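Local coordinates for putative peptidyl-arginine deiminase family protein (Campylobacter jejuni subsp. jejuni serotype O:2, PDB 6B10), which probably hydrolyses agmatine to N-carbamoylputrescine and ammonia, the agmatine deiminase step on the route to putrescine and other polyamines, at residues M23-W33 with D82-D90; G147-L158 with H207-K217. All coordinates share one frame; numbering follows the deposited sequence.

Interaction 1. Residues M23-W33 with D82-D90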
loop_
_atom_site.group_PDB
_atom_site.type_symbol
_atom_site.label_atom_id
_atom_site.label_comp_id
_atom_site.label_asym_id
_atom_site.label_seq_id
_atom_site.Cartn_x
_atom_site.Cartn_y
_atom_site.Cartn_z
ATOM N N MET A 23 -7.533 5.646 4.591
ATOM C CA MET A 23 -8.619 4.792 5.019
ATOM C C MET A 23 -8.077 3.491 5.591
ATOM O O MET A 23 -7.171 2.886 5.025
ATOM C CB MET A 23 -9.534 4.518 3.839
ATOM C CG MET A 23 -10.024 5.795 3.168
ATOM S SD MET A 23 -11.181 5.508 1.823
ATOM C CE MET A 23 -10.220 4.463 0.736
ATOM N N LEU A 24 -8.632 3.080 6.727
ATOM C CA LEU A 24 -8.238 1.848 7.399
ATOM C C LEU A 24 -9.462 1.061 7.866
ATOM O O LEU A 24 -10.524 1.629 8.140
ATOM C CB LEU A 24 -7.346 2.160 8.606
ATOM C CG LEU A 24 -6.121 3.050 8.349
ATOM C CD1 LEU A 24 -6.418 4.503 8.675
ATOM C CD2 LEU A 24 -4.907 2.581 9.146
ATOM N N SER A 25 -9.299 -0.253 7.956
ATOM C CA SER A 25 -10.325 -1.133 8.493
ATOM C C SER A 25 -9.859 -1.669 9.843
ATOM O O SER A 25 -8.960 -2.505 9.908
ATOM C CB SER A 25 -10.586 -2.279 7.525
ATOM O OG SER A 25 -11.558 -3.167 8.046
ATOM N N LEU A 26 -10.476 -1.183 10.918
ATOM C CA LEU A 26 -10.084 -1.559 12.277
ATOM C C LEU A 26 -10.129 -3.065 12.540
ATOM O O LEU A 26 -11.012 -3.764 12.033
ATOM C CB LEU A 26 -10.961 -0.850 13.309
ATOM C CG LEU A 26 -10.770 0.659 13.448
ATOM C CD1 LEU A 26 -11.756 1.205 14.465
ATOM C CD2 LEU A 26 -9.346 1.019 13.853
ATOM N N PRO A 27 -9.156 -3.575 13.318
ATOM C CA PRO A 27 -9.280 -4.930 13.842
ATOM C C PRO A 27 -10.344 -4.964 14.929
ATOM O O PRO A 27 -10.456 -4.019 15.704
ATOM C CB PRO A 27 -7.896 -5.222 14.439
ATOM C CG PRO A 27 -6.993 -4.158 13.920
ATOM C CD PRO A 27 -7.865 -2.967 13.681
ATOM N N HIS A 28 -11.131 -6.031 14.962
ATOM C CA HIS A 28 -12.151 -6.202 15.994
ATOM C C HIS A 28 -12.135 -7.625 16.529
ATOM O O HIS A 28 -11.570 -8.528 15.903
ATOM C CB HIS A 28 -13.547 -5.837 15.465
ATOM C CG HIS A 28 -13.874 -6.430 14.128
ATOM N ND1 HIS A 28 -14.067 -7.782 13.936
ATOM C CD2 HIS A 28 -14.061 -5.849 12.919
ATOM C CE1 HIS A 28 -14.347 -8.010 12.666
ATOM N NE2 HIS A 28 -14.350 -6.853 12.027
ATOM N N GLU A 29 -12.763 -7.812 17.689
ATOM C CA GLU A 29 -12.854 -9.120 18.337
ATOM C C GLU A 29 -13.803 -10.041 17.576
ATOM O O GLU A 29 -14.905 -10.326 18.036
ATOM C CB GLU A 29 -13.329 -8.963 19.785
ATOM N N LYS A 30 -13.355 -10.500 16.409
ATOM C CA LYS A 30 -14.146 -11.368 15.531
ATOM C C LYS A 30 -13.265 -11.975 14.440
ATOM O O LYS A 30 -13.358 -13.167 14.152
ATOM C CB LYS A 30 -15.305 -10.599 14.894
ATOM N N SER A 31 -12.420 -11.144 13.833
ATOM C CA SER A 31 -11.382 -11.600 12.905
ATOM C C SER A 31 -10.255 -12.329 13.662
ATOM O O SER A 31 -10.446 -12.740 14.806
ATOM C CB SER A 31 -10.842 -10.396 12.125
ATOM O OG SER A 31 -10.297 -9.428 13.008
ATOM N N ASP A 32 -9.087 -12.483 13.035
ATOM C CA ASP A 32 -7.978 -13.240 13.628
ATOM C C ASP A 32 -6.967 -12.361 14.377
ATOM O O ASP A 32 -5.767 -12.635 14.355
ATOM C CB ASP A 32 -7.262 -14.048 12.538
ATOM C CG ASP A 32 -8.199 -14.991 11.797
ATOM O OD1 ASP A 32 -8.987 -15.698 12.461
ATOM O OD2 ASP A 32 -8.142 -15.030 10.551
ATOM N N TRP A 33 -7.461 -11.316 15.043
ATOM C CA TRP A 33 -6.636 -10.448 15.884
ATOM C C TRP A 33 -6.959 -10.639 17.372
ATOM O O TRP A 33 -6.458 -9.893 18.217
ATOM C CB TRP A 33 -6.859 -8.976 15.505
ATOM C CG TRP A 33 -6.323 -8.579 14.153
ATOM C CD1 TRP A 33 -7.032 -8.453 12.994
ATOM C CD2 TRP A 33 -4.970 -8.233 13.834
ATOM N NE1 TRP A 33 -6.205 -8.059 11.972
ATOM C CE2 TRP A 33 -4.934 -7.916 12.460
ATOM C CE3 TRP A 33 -3.784 -8.165 14.574
ATOM C CZ2 TRP A 33 -3.756 -7.537 11.808
ATOM C CZ3 TRP A 33 -2.613 -7.790 13.925
ATOM C CH2 TRP A 33 -2.610 -7.479 12.555
ATOM N N ASP A 82 -19.803 -3.544 8.265
ATOM C CA ASP A 82 -19.286 -4.846 8.688
ATOM C C ASP A 82 -18.113 -5.269 7.823
ATOM O O ASP A 82 -18.038 -4.923 6.645
ATOM C CB ASP A 82 -20.376 -5.920 8.635
ATOM C CG ASP A 82 -21.436 -5.734 9.704
ATOM O OD1 ASP A 82 -21.570 -4.607 10.231
ATOM O OD2 ASP A 82 -22.142 -6.716 10.014
ATOM N N THR A 83 -17.209 -6.037 8.425
ATOM C CA THR A 83 -15.996 -6.506 7.758
ATOM C C THR A 83 -15.291 -7.540 8.637
ATOM O O THR A 83 -15.737 -7.834 9.747
ATOM C CB THR A 83 -15.023 -5.336 7.465
ATOM O OG1 THR A 83 -13.879 -5.817 6.747
ATOM C CG2 THR A 83 -14.574 -4.648 8.760
ATOM N N ASN A 84 -14.196 -8.093 8.130
ATOM C CA ASN A 84 -13.280 -8.892 8.950
ATOM C C ASN A 84 -11.818 -8.619 8.590
ATOM O O ASN A 84 -11.018 -8.275 9.461
ATOM C CB ASN A 84 -13.610 -10.392 8.878
ATOM C CG ASN A 84 -13.821 -10.891 7.459
ATOM O OD1 ASN A 84 -13.957 -10.106 6.517
ATOM N ND2 ASN A 84 -13.849 -12.208 7.301
ATOM N N ASP A 85 -11.485 -8.755 7.308
ATOM C CA ASP A 85 -10.163 -8.413 6.790
ATOM C C ASP A 85 -9.845 -6.941 7.075
ATOM O O ASP A 85 -10.639 -6.056 6.747
ATOM C CB ASP A 85 -10.130 -8.675 5.280
ATOM C CG ASP A 85 -8.752 -8.487 4.667
ATOM O OD1 ASP A 85 -7.798 -8.133 5.387
ATOM O OD2 ASP A 85 -8.627 -8.692 3.443
ATOM N N THR A 86 -8.695 -6.691 7.700
ATOM C CA THR A 86 -8.237 -5.328 7.978
ATOM C C THR A 86 -7.300 -4.785 6.886
ATOM O O THR A 86 -6.998 -3.592 6.853
ATOM C CB THR A 86 -7.502 -5.255 9.327
ATOM O OG1 THR A 86 -6.377 -6.142 9.312
ATOM C CG2 THR A 86 -8.435 -5.634 10.464
ATOM N N TRP A 87 -6.837 -5.659 6.000
ATOM C CA TRP A 87 -5.870 -5.271 4.985
ATOM C C TRP A 87 -6.587 -4.606 3.821
ATOM O O TRP A 87 -6.794 -5.210 2.777
ATOM C CB TRP A 87 -5.059 -6.486 4.529
ATOM C CG TRP A 87 -4.363 -7.195 5.670
ATOM C CD1 TRP A 87 -4.581 -8.475 6.091
ATOM C CD2 TRP A 87 -3.357 -6.653 6.543
ATOM N NE1 TRP A 87 -3.770 -8.767 7.161
ATOM C CE2 TRP A 87 -3.009 -7.667 7.459
ATOM C CE3 TRP A 87 -2.718 -5.413 6.636
ATOM C CZ2 TRP A 87 -2.047 -7.481 8.455
ATOM C CZ3 TRP A 87 -1.761 -5.226 7.631
ATOM C CH2 TRP A 87 -1.437 -6.256 8.525
ATOM N N ILE A 88 -6.965 -3.348 4.023
ATOM C CA ILE A 88 -7.782 -2.617 3.049
ATOM C C ILE A 88 -7.044 -2.350 1.728
ATOM O O ILE A 88 -7.682 -2.246 0.682
ATOM C CB ILE A 88 -8.360 -1.309 3.649
ATOM C CG1 ILE A 88 -9.375 -0.671 2.689
ATOM C CG2 ILE A 88 -7.266 -0.308 3.980
ATOM C CD1 ILE A 88 -10.249 0.382 3.336
ATOM N N ARG A 89 -5.714 -2.250 1.769
ATOM C CA ARG A 89 -4.906 -2.154 0.546
ATOM C C ARG A 89 -5.214 -3.299 -0.441
ATOM O O ARG A 89 -5.166 -3.104 -1.657
ATOM C CB ARG A 89 -3.410 -2.141 0.909
ATOM C CG ARG A 89 -2.425 -1.986 -0.256
ATOM C CD ARG A 89 -2.326 -0.576 -0.820
ATOM N NE ARG A 89 -2.114 0.442 0.210
ATOM C CZ ARG A 89 -2.048 1.752 -0.032
ATOM N NH1 ARG A 89 -2.133 2.211 -1.270
ATOM N NH2 ARG A 89 -1.881 2.605 0.970
ATOM N N ASP A 90 -5.517 -4.489 0.076
ATOM C CA ASP A 90 -5.878 -5.627 -0.781
ATOM C C ASP A 90 -7.145 -5.370 -1.592
ATOM O O ASP A 90 -7.179 -5.636 -2.795
ATOM C CB ASP A 90 -6.102 -6.906 0.043
ATOM C CG ASP A 90 -4.814 -7.517 0.563
ATOM O OD1 ASP A 90 -3.775 -7.431 -0.127
ATOM O OD2 ASP A 90 -4.855 -8.114 1.660
#
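Trp33 and Thr86 meet through a bent hydrogen bond: Trp33 NE1 donates to Thr86 OG1 at 3.3 Å with an N-H...O angle of 139°, and the hydroxyl is tilted out of the indole plane. That same OG1 sits above the centre of the neighbouring Trp87 ring. With OG1 wedged between backbone N and carbonyl carbon (chi1 59°), the methyl branch of Thr86 turns toward segment 23-33, where CG2 lies 3.2 Å from Ser25 O and also touches Leu26 O and Pro27. Beyond it the six-membered rings of Trp33 and Trp87 approach obliquely, planes 55° apart, and Trp87 CZ2 comes to the edge of the Trp33 ring, 3.8 Å from Trp33 CZ2. At the other end, His28 NE2 donates to Thr83 O at 2.8 Å, reaching it from well above the carbonyl plane. Ser25 OG makes a weak bond to Asp85 O at 3.3 Å, and Ile88 CG2 rests 3.4 Å from Met23 O.

The second shell begins with Asp85, whose OD1 accepts from Trp87 N at 2.7 Å, an Asx turn consistent with fixing the bend at Thr86 and Trp87. On the partner side, backbone bonds from Leu24 and Leu26 to Ile60 seat 23-25 in its sheet, while Tyr44 of helix 37-52 packs on both Pro27 and Thr86. The arrangement is a strand-end loop clasped to an irregular loop that runs into helix 88-91 and on to the potassium ligand Phe91, within an enzyme of the guanidino-group-modifying superfamily and its alpha/beta propeller fold.

Interaction 2. Residues G147-L158 with H207-K217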
loop_
_atom_site.group_PDB
_atom_site.type_symbol
_atom_site.label_atom_id
_atom_site.label_comp_id
_atom_site.label_asym_id
_atom_site.label_seq_id
_atom_site.Cartn_x
_atom_site.Cartn_y
_atom_site.Cartn_z
ATOM N N GLY A 147 -1.778 -3.654 -3.200
ATOM C CA GLY A 147 -0.380 -3.917 -2.863
ATOM C C GLY A 147 0.448 -4.584 -3.951
ATOM O O GLY A 147 1.664 -4.689 -3.817
ATOM N N SER A 148 -0.185 -5.029 -5.037
ATOM C CA SER A 148 0.552 -5.690 -6.111
ATOM C C SER A 148 1.062 -4.737 -7.205
ATOM O O SER A 148 1.774 -5.174 -8.109
ATOM C CB SER A 148 -0.299 -6.806 -6.724
ATOM O OG SER A 148 -1.268 -6.263 -7.590
ATOM N N ILE A 149 0.726 -3.446 -7.109
ATOM C CA ILE A 149 1.139 -2.446 -8.105
ATOM C C ILE A 149 1.668 -1.172 -7.436
ATOM O O ILE A 149 1.274 -0.848 -6.322
ATOM C CB ILE A 149 -0.025 -2.070 -9.056
ATOM C CG1 ILE A 149 -1.276 -1.685 -8.256
ATOM C CG2 ILE A 149 -0.323 -3.234 -9.993
ATOM C CD1 ILE A 149 -2.425 -1.155 -9.087
ATOM N N ASP A 150 2.555 -0.463 -8.133
ATOM C CA ASP A 150 3.165 0.769 -7.625
ATOM C C ASP A 150 3.448 1.713 -8.813
ATOM O O ASP A 150 4.008 1.282 -9.818
ATOM C CB ASP A 150 4.452 0.411 -6.875
ATOM C CG ASP A 150 4.993 1.552 -6.046
ATOM O OD1 ASP A 150 4.538 1.732 -4.902
ATOM O OD2 ASP A 150 5.904 2.258 -6.527
ATOM N N PHE A 151 3.059 2.983 -8.699
ATOM C CA PHE A 151 3.141 3.937 -9.819
ATOM C C PHE A 151 4.116 5.080 -9.558
ATOM O O PHE A 151 4.244 5.545 -8.426
ATOM C CB PHE A 151 1.778 4.549 -10.083
ATOM C CG PHE A 151 0.724 3.552 -10.439
ATOM C CD1 PHE A 151 0.658 3.027 -11.716
ATOM C CD2 PHE A 151 -0.207 3.143 -9.497
ATOM C CE1 PHE A 151 -0.316 2.117 -12.054
ATOM C CE2 PHE A 151 -1.183 2.223 -9.827
ATOM C CZ PHE A 151 -1.239 1.712 -11.112
ATOM N N ASN A 152 4.780 5.550 -10.609
ATOM C CA ASN A 152 5.653 6.708 -10.488
ATOM C C ASN A 152 4.966 7.997 -10.922
ATOM O O ASN A 152 5.533 9.071 -10.774
ATOM C CB ASN A 152 6.984 6.493 -11.231
ATOM C CG ASN A 152 6.895 6.751 -12.727
ATOM O OD1 ASN A 152 5.830 6.640 -13.340
ATOM N ND2 ASN A 152 8.034 7.088 -13.326
ATOM N N GLY A 153 3.745 7.880 -11.445
ATOM C CA GLY A 153 2.983 9.029 -11.940
ATOM C C GLY A 153 3.426 9.602 -13.283
ATOM O O GLY A 153 3.012 10.699 -13.648
ATOM N N GLU A 154 4.264 8.875 -14.014
ATOM C CA GLU A 154 4.715 9.297 -15.340
ATOM C C GLU A 154 4.421 8.191 -16.355
ATOM O O GLU A 154 5.066 8.115 -17.395
ATOM C CB GLU A 154 6.217 9.600 -15.338
ATOM C CG GLU A 154 6.658 10.648 -14.333
ATOM C CD GLU A 154 6.114 12.036 -14.625
ATOM O OE1 GLU A 154 6.079 12.440 -15.807
ATOM O OE2 GLU A 154 5.726 12.731 -13.663
ATOM N N GLY A 155 3.444 7.341 -16.047
ATOM C CA GLY A 155 3.054 6.264 -16.939
ATOM C C GLY A 155 3.773 4.952 -16.706
ATOM O O GLY A 155 3.567 3.991 -17.455
ATOM N N VAL A 156 4.611 4.888 -15.677
ATOM C CA VAL A 156 5.326 3.661 -15.377
ATOM C C VAL A 156 4.703 2.985 -14.160
ATOM O O VAL A 156 4.342 3.654 -13.184
ATOM C CB VAL A 156 6.831 3.913 -15.133
ATOM C CG1 VAL A 156 7.579 2.596 -15.009
ATOM C CG2 VAL A 156 7.433 4.738 -16.263
ATOM N N MET A 157 4.591 1.661 -14.221
ATOM C CA MET A 157 4.098 0.873 -13.096
ATOM C C MET A 157 5.061 -0.258 -12.781
ATOM O O MET A 157 5.621 -0.879 -13.678
ATOM C CB MET A 157 2.712 0.288 -13.386
ATOM C CG MET A 157 2.108 -0.469 -12.204
ATOM S SD MET A 157 0.514 -1.223 -12.573
ATOM C CE MET A 157 1.044 -2.668 -13.487
ATOM N N LEU A 158 5.212 -0.534 -11.494
ATOM C CA LEU A 158 6.095 -1.560 -10.991
ATOM C C LEU A 158 5.216 -2.690 -10.463
ATOM O O LEU A 158 4.190 -2.442 -9.832
ATOM C CB LEU A 158 6.943 -0.945 -9.873
ATOM C CG LEU A 158 8.265 -1.523 -9.397
ATOM C CD1 LEU A 158 9.227 -1.773 -10.545
ATOM C CD2 LEU A 158 8.880 -0.571 -8.372
ATOM N N HIS A 207 3.420 -9.502 -3.039
ATOM C CA HIS A 207 3.157 -8.071 -3.247
ATOM C C HIS A 207 4.411 -7.248 -3.501
ATOM O O HIS A 207 5.373 -7.322 -2.743
ATOM C CB HIS A 207 2.449 -7.476 -2.035
ATOM C CG HIS A 207 1.024 -7.905 -1.878
ATOM N ND1 HIS A 207 0.166 -8.062 -2.946
ATOM C CD2 HIS A 207 0.295 -8.168 -0.768
ATOM C CE1 HIS A 207 -1.026 -8.422 -2.501
ATOM N NE2 HIS A 207 -0.974 -8.494 -1.183
ATOM N N ILE A 208 4.370 -6.432 -4.550
ATOM C CA ILE A 208 5.462 -5.533 -4.880
ATOM C C ILE A 208 5.727 -4.520 -3.760
ATOM O O ILE A 208 6.869 -4.078 -3.592
ATOM C CB ILE A 208 5.206 -4.790 -6.217
ATOM C CG1 ILE A 208 6.517 -4.255 -6.810
ATOM C CG2 ILE A 208 4.205 -3.657 -6.049
ATOM C CD1 ILE A 208 7.424 -5.340 -7.350
ATOM N N ASP A 209 4.698 -4.174 -2.975
ATOM C CA ASP A 209 4.886 -3.212 -1.889
ATOM C C ASP A 209 5.633 -3.780 -0.670
ATOM O O ASP A 209 5.796 -3.078 0.322
ATOM C CB ASP A 209 3.562 -2.533 -1.492
ATOM C CG ASP A 209 2.614 -3.450 -0.709
ATOM O OD1 ASP A 209 2.835 -4.675 -0.664
ATOM O OD2 ASP A 209 1.643 -2.929 -0.129
ATOM N N THR A 210 6.089 -5.036 -0.744
ATOM C CA THR A 210 7.019 -5.573 0.250
ATOM C C THR A 210 8.461 -5.530 -0.257
ATOM O O THR A 210 9.388 -5.769 0.506
ATOM C CB THR A 210 6.692 -7.030 0.641
ATOM O OG1 THR A 210 6.894 -7.883 -0.484
ATOM C CG2 THR A 210 5.247 -7.167 1.121
ATOM N N LEU A 211 8.643 -5.213 -1.534
ATOM C CA LEU A 211 9.941 -5.323 -2.188
ATOM C C LEU A 211 10.501 -4.013 -2.719
ATOM O O LEU A 211 11.681 -3.725 -2.517
ATOM C CB LEU A 211 9.840 -6.300 -3.359
ATOM C CG LEU A 211 9.647 -7.770 -3.004
ATOM C CD1 LEU A 211 9.410 -8.563 -4.274
ATOM C CD2 LEU A 211 10.861 -8.297 -2.257
ATOM N N ALA A 212 9.671 -3.247 -3.426
ATOM C CA ALA A 212 10.150 -2.077 -4.167
ATOM C C ALA A 212 9.039 -1.072 -4.399
ATOM O O ALA A 212 7.907 -1.458 -4.676
ATOM C CB ALA A 212 10.746 -2.506 -5.503
ATOM N N ARG A 213 9.390 0.210 -4.316
ATOM C CA ARG A 213 8.437 1.306 -4.350
ATOM C C ARG A 213 9.082 2.532 -4.980
ATOM O O ARG A 213 10.225 2.850 -4.663
ATOM C CB ARG A 213 8.039 1.722 -2.923
ATOM C CG ARG A 213 7.480 0.644 -2.005
ATOM C CD ARG A 213 6.042 0.271 -2.331
ATOM N NE ARG A 213 5.149 1.419 -2.258
ATOM C CZ ARG A 213 4.627 1.926 -1.140
ATOM N NH1 ARG A 213 4.891 1.406 0.052
ATOM N NH2 ARG A 213 3.845 2.990 -1.215
ATOM N N PHE A 214 8.357 3.238 -5.842
ATOM C CA PHE A 214 8.769 4.579 -6.224
ATOM C C PHE A 214 8.597 5.524 -5.041
ATOM O O PHE A 214 7.574 5.484 -4.342
ATOM C CB PHE A 214 7.941 5.115 -7.393
ATOM C CG PHE A 214 8.235 4.445 -8.698
ATOM C CD1 PHE A 214 9.391 4.755 -9.400
ATOM C CD2 PHE A 214 7.361 3.506 -9.229
ATOM C CE1 PHE A 214 9.672 4.136 -10.607
ATOM C CE2 PHE A 214 7.633 2.887 -10.437
ATOM C CZ PHE A 214 8.791 3.205 -11.125
ATOM N N ILE A 215 9.592 6.382 -4.836
ATOM C CA ILE A 215 9.499 7.448 -3.840
ATOM C C ILE A 215 9.477 8.839 -4.477
ATOM O O ILE A 215 9.068 9.809 -3.840
ATOM C CB ILE A 215 10.623 7.352 -2.792
ATOM C CG1 ILE A 215 12.007 7.495 -3.429
ATOM C CG2 ILE A 215 10.510 6.036 -2.050
ATOM C CD1 ILE A 215 13.134 7.497 -2.424
ATOM N N ASP A 216 9.959 8.937 -5.715
ATOM C CA ASP A 216 9.637 10.063 -6.589
ATOM C C ASP A 216 9.638 9.549 -8.026
ATOM O O ASP A 216 9.827 8.348 -8.244
ATOM C CB ASP A 216 10.567 11.271 -6.349
ATOM C CG ASP A 216 12.031 11.006 -6.706
ATOM O OD1 ASP A 216 12.341 10.267 -7.661
ATOM O OD2 ASP A 216 12.889 11.582 -6.025
ATOM N N LYS A 217 9.392 10.424 -9.000
ATOM C CA LYS A 217 9.250 9.986 -10.389
ATOM C C LYS A 217 10.515 9.329 -10.945
ATOM O O LYS A 217 10.432 8.572 -11.902
ATOM C CB LYS A 217 8.844 11.148 -11.303
ATOM C CG LYS A 217 9.950 12.160 -11.579
ATOM C CD LYS A 217 9.410 13.337 -12.378
ATOM C CE LYS A 217 10.530 14.242 -12.852
ATOM N NZ LYS A 217 10.002 15.473 -13.504
HETATM O O HOH W 1 3.042 -7.417 -7.104
HETATM O O HOH W 2 5.080 4.382 -4.019
#
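Asp150 bridges to Arg213 and Phe214 with both of its carboxylate oxygens. Its CB lies against Ile208 CG2 at 4.2 Å. With CG swung anti to the backbone N (chi1 -167°), the carboxylate is carried between the two partners. OD1 takes the salt bridge from Arg213 NE at 2.7 Å; the nitrogen meets it from above the carboxylate plane, while OD1 lies in the guanidinium plane, the two groups standing nearly perpendicular. A water donates to OD1 and to Phe214 O. OD2 receives Phe214 N at 2.7 Å on its syn side, though tilted out of the carboxylate plane, in a nearly straight bond of 166°.

Further along, Asn152 CB stands over the middle of the Phe214 ring, 3.4 Å from the ring centroid and only 7° off the normal, a clear CH-pi contact. Asn152 ND2 then donates to Lys217 O at 3.2 Å, on a lone pair. Its OD1 is gripped from opposite faces by Glu154 N and Val156 N; the Glu154 bond makes an Asx turn, and together the two limit rotation of the amide. Toward the start of strand 212-214, Leu158 CD2 packs on Ala212 CB at 3.9 Å. Asp209 N donates to Gly147 O at 3.2 Å.

Strands 149-151 and 212-214 belong to different sheets, joined here by a side chain that bonds to the Phe214 backbone. Since Arg213 NH2 also pairs with Glu15, one buried guanidinium serves two acids; this charge and the Phe214 N-H should favour an ionised Asp150.

How the interactions relate
Both segments of interaction 1 precede those of interaction 2 in the sequence, and all four belong to the same deiminase domain family. The two centres are about 24 Å apart on opposite sides of the chain's centre, and three sheets are involved: strand 19-25 lies in one, strands 149-151 and 156-160 in a second, strand 212-216 in a third. The contacts touch where helix 88-91 meets segments 147-148 and 207-209: Arg89 CG is 3.4 Å from Gly147 N, and Asp90 OD1 bonds weakly to His207 NE2. His322 bonds both Arg89 and Asp209. In related guanidino-group-modifying enzymes this central region holds the active site, consistent with Asp90, His207 and Asp209 gathering here.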